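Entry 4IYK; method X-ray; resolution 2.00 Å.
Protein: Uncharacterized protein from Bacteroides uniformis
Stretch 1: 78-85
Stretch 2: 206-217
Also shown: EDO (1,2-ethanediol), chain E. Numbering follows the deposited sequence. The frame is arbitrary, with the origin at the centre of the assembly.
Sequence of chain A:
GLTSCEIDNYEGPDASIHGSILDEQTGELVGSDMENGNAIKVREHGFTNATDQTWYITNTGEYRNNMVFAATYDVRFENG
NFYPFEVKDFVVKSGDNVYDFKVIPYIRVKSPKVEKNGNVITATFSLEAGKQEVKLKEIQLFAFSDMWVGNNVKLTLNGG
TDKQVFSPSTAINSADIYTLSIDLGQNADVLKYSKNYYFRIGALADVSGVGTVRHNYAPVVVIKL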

# COMPACT_ATOMS: atom_id res chain seq x y z
N GLU A 78 0.60 -10.06 -9.44
CA GLU A 78 2.03 -10.30 -9.30
C GLU A 78 2.77 -9.02 -8.94
O GLU A 78 2.27 -7.93 -9.23
CB GLU A 78 2.63 -10.91 -10.58
CG GLU A 78 2.36 -10.14 -11.87
CD GLU A 78 2.92 -10.76 -13.14
OE1 GLU A 78 3.12 -12.00 -13.18
OE2 GLU A 78 3.12 -10.01 -14.11
N ASN A 79 3.96 -9.16 -8.33
CA ASN A 79 4.88 -8.09 -7.93
C ASN A 79 4.21 -6.98 -7.11
O ASN A 79 4.47 -5.79 -7.31
CB ASN A 79 5.58 -7.52 -9.16
CG ASN A 79 6.42 -8.55 -9.86
OD1 ASN A 79 7.29 -9.18 -9.28
ND2 ASN A 79 6.11 -8.80 -11.11
N GLY A 80 3.33 -7.38 -6.20
CA GLY A 80 2.60 -6.46 -5.35
C GLY A 80 3.07 -6.51 -3.93
O GLY A 80 4.24 -6.80 -3.66
N ASN A 81 2.17 -6.21 -3.00
CA ASN A 81 2.46 -6.24 -1.57
C ASN A 81 1.63 -7.33 -0.87
O ASN A 81 1.47 -7.33 0.36
CB ASN A 81 2.25 -4.86 -0.94
CG ASN A 81 0.84 -4.35 -0.91
OD1 ASN A 81 -0.14 -5.09 -1.18
ND2 ASN A 81 0.70 -3.09 -0.45
N PHE A 82 1.10 -8.28 -1.66
CA PHE A 82 0.37 -9.41 -1.15
C PHE A 82 0.76 -10.62 -1.97
O PHE A 82 1.30 -10.46 -3.08
CB PHE A 82 -1.15 -9.18 -1.12
CG PHE A 82 -1.82 -8.81 -2.42
CD1 PHE A 82 -2.19 -9.79 -3.34
CD2 PHE A 82 -2.16 -7.49 -2.69
CE1 PHE A 82 -2.83 -9.45 -4.53
CE2 PHE A 82 -2.80 -7.14 -3.88
CZ PHE A 82 -3.14 -8.13 -4.79
N TYR A 83 0.54 -11.83 -1.41
CA TYR A 83 0.90 -13.07 -2.09
C TYR A 83 0.17 -13.20 -3.44
O TYR A 83 -1.05 -12.97 -3.51
CB TYR A 83 0.65 -14.32 -1.21
CG TYR A 83 1.75 -14.54 -0.19
CD1 TYR A 83 1.71 -13.92 1.05
CD2 TYR A 83 2.85 -15.33 -0.50
CE1 TYR A 83 2.71 -14.13 1.99
CE2 TYR A 83 3.87 -15.53 0.43
CZ TYR A 83 3.82 -14.89 1.66
OH TYR A 83 4.81 -15.08 2.59
N PRO A 84 0.96 -13.48 -4.51
CA PRO A 84 0.37 -13.62 -5.85
C PRO A 84 -0.60 -14.79 -5.98
O PRO A 84 -0.50 -15.80 -5.28
CB PRO A 84 1.61 -13.87 -6.74
CG PRO A 84 2.59 -14.50 -5.84
CD PRO A 84 2.41 -13.74 -4.55
N PHE A 85 -1.52 -14.64 -6.91
CA PHE A 85 -2.54 -15.62 -7.27
C PHE A 85 -3.21 -15.19 -8.56
O PHE A 85 -3.07 -14.05 -9.01
CB PHE A 85 -3.59 -15.84 -6.14
CG PHE A 85 -4.47 -14.65 -5.81
CD1 PHE A 85 -4.06 -13.69 -4.89
CD2 PHE A 85 -5.73 -14.52 -6.37
CE1 PHE A 85 -4.87 -12.61 -4.57
CE2 PHE A 85 -6.56 -13.44 -6.03
CZ PHE A 85 -6.11 -12.49 -5.15
N ASP A 206 10.58 -8.89 3.00
CA ASP A 206 11.55 -9.70 2.28
C ASP A 206 10.92 -11.11 2.18
O ASP A 206 10.63 -11.72 3.21
CB ASP A 206 12.90 -9.65 3.01
CG ASP A 206 13.97 -10.58 2.47
OD1 ASP A 206 14.02 -10.78 1.23
OD2 ASP A 206 14.77 -11.09 3.27
N VAL A 207 10.54 -11.52 0.93
CA VAL A 207 9.80 -12.75 0.57
C VAL A 207 10.36 -13.37 -0.74
O VAL A 207 10.73 -12.63 -1.66
CB VAL A 207 8.27 -12.43 0.39
CG1 VAL A 207 7.43 -13.70 0.27
CG2 VAL A 207 7.72 -11.52 1.49
N SER A 208 10.36 -14.72 -0.85
CA SER A 208 10.83 -15.39 -2.06
C SER A 208 9.72 -15.91 -2.99
O SER A 208 8.65 -16.26 -2.53
CB SER A 208 11.69 -16.58 -1.70
OG SER A 208 10.99 -17.75 -2.07
N GLY A 209 10.07 -16.09 -4.26
CA GLY A 209 9.19 -16.68 -5.28
C GLY A 209 8.10 -15.75 -5.78
O GLY A 209 7.39 -16.07 -6.73
N VAL A 210 8.03 -14.55 -5.17
CA VAL A 210 6.97 -13.60 -5.41
C VAL A 210 7.44 -12.41 -6.23
O VAL A 210 6.71 -11.42 -6.33
CB VAL A 210 6.32 -13.19 -4.06
CG1 VAL A 210 5.89 -14.43 -3.27
CG2 VAL A 210 7.26 -12.32 -3.23
N GLY A 211 8.62 -12.52 -6.83
CA GLY A 211 9.17 -11.44 -7.64
C GLY A 211 9.47 -10.21 -6.80
O GLY A 211 9.99 -10.33 -5.69
N THR A 212 9.09 -9.05 -7.29
CA THR A 212 9.39 -7.81 -6.57
C THR A 212 8.33 -7.50 -5.50
O THR A 212 7.12 -7.37 -5.77
CB THR A 212 9.66 -6.65 -7.54
OG1 THR A 212 8.57 -6.50 -8.44
CG2 THR A 212 10.94 -6.85 -8.34
N VAL A 213 8.81 -7.39 -4.25
CA VAL A 213 8.00 -7.10 -3.09
C VAL A 213 7.83 -5.60 -3.00
O VAL A 213 8.81 -4.86 -3.14
CB VAL A 213 8.61 -7.70 -1.79
CG1 VAL A 213 7.83 -7.27 -0.55
CG2 VAL A 213 8.70 -9.22 -1.88
N ARG A 214 6.58 -5.15 -2.75
CA ARG A 214 6.22 -3.74 -2.58
C ARG A 214 5.81 -3.48 -1.14
O ARG A 214 5.46 -4.43 -0.42
CB ARG A 214 5.08 -3.34 -3.54
CG ARG A 214 5.39 -3.54 -5.04
CD ARG A 214 6.51 -2.65 -5.49
NE ARG A 214 6.54 -2.46 -6.94
CZ ARG A 214 7.33 -1.60 -7.57
NH1 ARG A 214 8.18 -0.84 -6.89
NH2 ARG A 214 7.28 -1.48 -8.89
N HIS A 215 5.85 -2.21 -0.71
CA HIS A 215 5.49 -1.84 0.65
C HIS A 215 4.06 -2.13 1.00
O HIS A 215 3.14 -1.96 0.18
CB HIS A 215 5.67 -0.31 0.89
CG HIS A 215 7.09 0.16 0.94
ND1 HIS A 215 7.80 0.40 -0.20
CD2 HIS A 215 7.83 0.52 2.01
CE1 HIS A 215 8.99 0.83 0.20
NE2 HIS A 215 9.04 0.96 1.52
N ASN A 216 3.86 -2.46 2.27
CA ASN A 216 2.58 -2.53 2.93
C ASN A 216 2.44 -1.21 3.71
O ASN A 216 3.44 -0.62 4.08
CB ASN A 216 2.48 -3.75 3.82
CG ASN A 216 2.34 -5.02 3.03
OD1 ASN A 216 3.23 -5.84 3.00
ND2 ASN A 216 1.20 -5.21 2.37
N TYR A 217 1.21 -0.77 3.96
CA TYR A 217 0.93 0.51 4.59
C TYR A 217 -0.16 0.47 5.63
O TYR A 217 -1.07 -0.35 5.57
CB TYR A 217 0.45 1.51 3.49
CG TYR A 217 1.50 1.84 2.45
CD1 TYR A 217 2.55 2.69 2.74
CD2 TYR A 217 1.45 1.25 1.18
CE1 TYR A 217 3.51 3.01 1.78
CE2 TYR A 217 2.41 1.55 0.22
CZ TYR A 217 3.44 2.44 0.52
OH TYR A 217 4.37 2.80 -0.41
C1 EDO E . 10.54 -2.15 -3.25
O1 EDO E . 10.33 -3.02 -4.36
C2 EDO E . 10.12 -0.71 -3.60
O2 EDO E . 8.90 -0.69 -4.34
O HOH W 1 4.42 -11.79 -7.12
O HOH W 2 6.13 -4.21 -8.96

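How do two stretches so far apart in sequence align? Asn-79 lies beside Thr-212 and Asn-81 beside Arg-214, so from 79 to 81 and from 212 to 214 the numbers rise together and the chains run roughly parallel. Only one direct bond is purely backbone: Arg-214 N donates to Gly-80 O at 3.0 Å. The other links across the gap rely on asparagine side chains and water.

Why does the Asn-79 side chain bend as it does? Its CA-to-CB bond points sideways, but with chi1 in m its amide end comes nearer, and OD1 accepts from Thr-212 N at 2.7 Å. Thr-212, in p, also places OG1 3.1 Å from Asn-79 OD1. The turn leaves no room for a side chain at Gly-211: a CB there would lie about 2.2 Å from Asn-79 OD1, and its positive phi also favours glycine. Water 1 links the backbones, accepting from Asn-79 N at 2.9 Å and donating to Val-210 O at 2.5 Å.

What do the two other asparagines accomplish? Asn-81 points toward the partner stretch, and its p rotamer lets ND2 donate to His-215 O at 2.8 Å. Asn-216 starts sideways, yet in m it delivers ND2 to Asn-81 O at 2.9 Å. Each amide thus serves a backbone carbonyl of the opposite stretch.

How is Arg-214 held, and where is the apolar patch? Its m chi1 sets CG 3.3 Å from Asn-79 O, and the m chi2 then turns the chain beyond CG; water 2 accepts from Arg-214 NE at 2.7 Å and donates to Asn-79 O at 2.8 Å. Further out, NH1 donates to O2 of the ethanediol at 2.7 Å. Beyond the polar contacts, Val-210 CG1 packs 3.8 Å from Pro-84 CD and 4.2 Å from Tyr-83 CD2, while Val-207 CG1 approaches Tyr-83 CE2 at 4.0 Å.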